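Local coordinates for pyruvate kinase (Pyrobaculum aerophilum, PDB 3QTG) that catalyses the last step of glycolysis, transferring the phosphoryl group of phosphoenolpyruvate to ADP to give pyruvate and ATP with the help of a divalent metal cation, at the interface of chains A and B. Numbering follows the deposited sequence. Chains: chain A/B, Pyruvate kinase.

Contact 1: the interface of chains A and B. Residues chain A 267-268, 271; chain B 309, 313, 344, 346-347.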
# COMPACT_ATOMS: atom_id res chain seq x y z
N PRO A 267 -15.16 -2.59 -26.91
CA PRO A 267 -14.49 -3.13 -25.72
C PRO A 267 -14.27 -2.12 -24.59
O PRO A 267 -14.47 -2.46 -23.43
CB PRO A 267 -13.15 -3.65 -26.27
CG PRO A 267 -13.48 -4.04 -27.68
CD PRO A 267 -14.41 -2.91 -28.14
N ILE A 268 -13.88 -0.90 -24.92
CA ILE A 268 -13.72 0.14 -23.91
C ILE A 268 -15.05 0.55 -23.23
O ILE A 268 -15.09 0.78 -22.03
CB ILE A 268 -12.88 1.34 -24.46
CG1 ILE A 268 -11.40 1.15 -24.11
CG2 ILE A 268 -13.36 2.70 -23.92
CD1 ILE A 268 -11.18 0.49 -22.71
N ARG A 271 -16.08 -2.24 -20.89
CA ARG A 271 -15.25 -2.15 -19.70
C ARG A 271 -15.74 -1.03 -18.78
O ARG A 271 -15.87 -1.24 -17.58
CB ARG A 271 -13.78 -1.94 -20.09
CG ARG A 271 -12.83 -2.02 -18.95
CD ARG A 271 -11.43 -1.57 -19.38
NE ARG A 271 -10.73 -2.60 -20.12
CZ ARG A 271 -9.44 -2.52 -20.46
NH1 ARG A 271 -8.73 -1.45 -20.12
NH2 ARG A 271 -8.86 -3.52 -21.12
N PHE B 309 -8.20 -7.13 -28.65
CA PHE B 309 -8.19 -6.06 -27.68
C PHE B 309 -7.72 -6.53 -26.30
O PHE B 309 -6.89 -5.87 -25.68
CB PHE B 309 -9.60 -5.43 -27.56
CG PHE B 309 -9.69 -4.35 -26.52
CD1 PHE B 309 -9.62 -3.01 -26.89
CD2 PHE B 309 -9.86 -4.66 -25.18
CE1 PHE B 309 -9.72 -2.01 -25.94
CE2 PHE B 309 -9.95 -3.64 -24.21
CZ PHE B 309 -9.87 -2.32 -24.60
N SER B 313 -4.30 -5.72 -24.32
CA SER B 313 -4.49 -5.13 -23.00
C SER B 313 -3.64 -5.78 -21.89
O SER B 313 -3.28 -5.10 -20.94
CB SER B 313 -5.98 -5.15 -22.64
OG SER B 313 -6.22 -4.57 -21.38
N ASN B 344 -7.37 1.76 -29.79
CA ASN B 344 -8.41 1.87 -28.77
C ASN B 344 -8.03 1.24 -27.44
O ASN B 344 -8.73 1.42 -26.44
CB ASN B 344 -9.72 1.25 -29.26
CG ASN B 344 -10.33 2.02 -30.43
OD1 ASN B 344 -10.95 3.06 -30.23
ND2 ASN B 344 -10.12 1.52 -31.65
N GLU B 346 -6.89 0.19 -23.90
CA GLU B 346 -6.44 0.64 -22.59
C GLU B 346 -5.84 -0.57 -21.88
O GLU B 346 -6.42 -1.67 -21.84
CB GLU B 346 -7.57 1.32 -21.79
CG GLU B 346 -7.64 2.84 -22.06
CD GLU B 346 -8.99 3.51 -21.67
OE1 GLU B 346 -9.47 3.35 -20.51
OE2 GLU B 346 -9.55 4.24 -22.53
N TYR B 347 -4.64 -0.37 -21.36
CA TYR B 347 -3.83 -1.45 -20.83
C TYR B 347 -4.12 -1.74 -19.37
O TYR B 347 -4.27 -0.83 -18.56
CB TYR B 347 -2.34 -1.13 -21.03
CG TYR B 347 -1.96 -1.07 -22.50
CD1 TYR B 347 -1.68 -2.24 -23.21
CD2 TYR B 347 -1.89 0.15 -23.17
CE1 TYR B 347 -1.34 -2.20 -24.55
CE2 TYR B 347 -1.55 0.20 -24.53
CZ TYR B 347 -1.27 -0.99 -25.21
OH TYR B 347 -0.93 -0.96 -26.53
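A:Pro267, A:Ile268 and A:Arg271, on one side of helix 266-279, meet B:Phe309 and B:Glu346 in a two-fold symmetric subunit interface that joins two copies of the pyruvate kinase homotetramer. The evidence for an apolar core starts at the ring of B:Phe309. CB of A:Pro267 sits over the centre of one face, 3.5 Å from CG of that ring, a CH-pi contact. CG of B:Phe309 stands opposite its own backbone N (chi1 177°), which carries the ring away from helix 302-313 toward chain A. A:Ile268 crosses the phenyl side chain at about a right angle, and its terminal methyl CD1 lies 3.6 Å from CZ at the far end of the ring. The same methyl reaches CB of B:Glu346 at 3.8 Å, so it sits in the corner formed by the ring and the aliphatic stem.

Polar contacts come from A:Arg271, whose chain is extended at first and then bends at chi3 (-78°), turning the guanidinium past the ring so that CZ of B:Phe309 lies over the rim of one of its faces. NH1 donates to the backbone O of B:Glu346 at 2.9 Å, approaching from above the carbonyl plane. NH2 donates to the hydroxyl OG of B:Ser313, also at 2.9 Å, and makes a weak further bond to the same carbonyl. That hydroxyl in turn donates to O of B:Glu346 over 2.9 Å, in the carbonyl plane, so the acceptor is held from both chains and the serine links helix 302-313 to the loop. An alanine in place of A:Arg271 would probably leave this carbonyl and hydroxyl without their donors from chain A and uncover the outer end of the phenyl ring. The patch thus fastens one subunit's helix to a helix and loop of its neighbour, supporting the tetrameric enzyme.

Contact 2: the interface of chains A and B. Residues chain A 254, 267, 307; chain B 303, 306.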
# COMPACT_ATOMS: atom_id res chain seq x y z
N ARG A 254 -24.84 -5.71 -25.91
CA ARG A 254 -23.79 -5.58 -26.92
C ARG A 254 -24.31 -5.35 -28.33
O ARG A 254 -23.81 -4.47 -29.04
CB ARG A 254 -22.94 -6.84 -26.96
CG ARG A 254 -21.98 -7.03 -25.80
CD ARG A 254 -21.29 -8.34 -26.05
NE ARG A 254 -19.97 -8.33 -25.49
CZ ARG A 254 -19.06 -9.25 -25.75
NH1 ARG A 254 -19.34 -10.25 -26.57
NH2 ARG A 254 -17.87 -9.16 -25.18
N PRO A 267 -15.16 -2.59 -26.91
CA PRO A 267 -14.49 -3.13 -25.72
C PRO A 267 -14.27 -2.12 -24.59
O PRO A 267 -14.47 -2.46 -23.43
CB PRO A 267 -13.15 -3.65 -26.27
CG PRO A 267 -13.48 -4.04 -27.68
CD PRO A 267 -14.41 -2.91 -28.14
N ASP A 307 -13.39 -14.43 -25.98
CA ASP A 307 -14.36 -13.36 -25.63
C ASP A 307 -15.14 -13.66 -24.34
O ASP A 307 -15.14 -12.85 -23.41
CB ASP A 307 -15.31 -13.14 -26.81
CG ASP A 307 -16.16 -11.87 -26.69
OD1 ASP A 307 -15.91 -11.03 -25.80
OD2 ASP A 307 -17.09 -11.72 -27.53
N ALA B 303 -16.07 -10.84 -32.04
CA ALA B 303 -15.31 -11.69 -31.12
C ALA B 303 -13.80 -11.57 -31.36
O ALA B 303 -13.03 -11.56 -30.41
CB ALA B 303 -15.77 -13.14 -31.19
N ASN B 306 -12.57 -8.28 -29.95
CA ASN B 306 -12.47 -8.43 -28.49
C ASN B 306 -11.22 -9.20 -28.08
O ASN B 306 -10.50 -8.79 -27.19
CB ASN B 306 -13.73 -9.08 -27.90
CG ASN B 306 -14.96 -8.15 -27.93
OD1 ASN B 306 -16.05 -8.54 -28.41
ND2 ASN B 306 -14.79 -6.95 -27.41
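B:Asn306 reaches across from helix 302-313 toward A:Asp307 and A:Pro267, at a place where the same helix of both subunits takes part in the dimer contact of the pyruvate kinase family barrel domain. Its carboxamide lies between two chain A groups, with its two ends turned to different neighbours. ND2 is directed to the proline ring, close to CG, while OD1 is turned to the arginine and aspartate pair. The side chain of B:Asn306 leaves with CG opposite the carbonyl carbon (chi1 -71°), which sends the amide out from the helix toward chain A.

On the chain A side, A:Arg254 and A:Asp307 form an end-on pair. NH2 of the guanidinium meets OD1 of the carboxylate at 2.8 Å in a salt bridge, and the hydrogen bond is almost straight. NH1 bonds OD2 at 2.9 Å. Both acceptors are approached on their syn sides and lie close to the guanidinium plane, so the paired bonds fix the rotation of both groups. The arginine is extended from CG to NE, spanning from the short helix 254-257 to helix 302-313 of its own subunit.

The amide of B:Asn306 is nearly parallel to the guanidinium, their planes 14° apart, although the two side chains arrive from opposite directions. Against the carboxylate it is turned by 27°, and the side chains cross at a slant. The groups named here meet at packing distances: CB of B:Asn306 lies 3.6 Å from OD1 of A:Asp307, and the amide oxygen OD1 of B:Asn306 is 3.8 Å from NH2 of A:Arg254. OD1 of B:Asn306 is 3.5 Å from OD2 of A:Asp307, a closeness that the nearby guanidinium would probably help to offset. B:Ala303, one turn earlier on the helix, brings its CA to 4.0 Å from OD2 of A:Asp307.

Contact 1 and contact 2 are neighbouring patches of one two-fold interface, their C-alpha centres about 10 Å apart. A:Pro267 belongs to both, at the start of helix 266-279, with CB nearer the phenyl ring of contact 1 and CG nearer the amide of contact 2. Helix 302-313 of chain B also runs through both, supplying residues three positions apart to contact 2 and others further along to contact 1. In contact 2 the chain A copy of that helix takes part as well. Each patch recurs with A and B exchanged, and the two probably work as one continuous seam between these two subunits of the homotetramer.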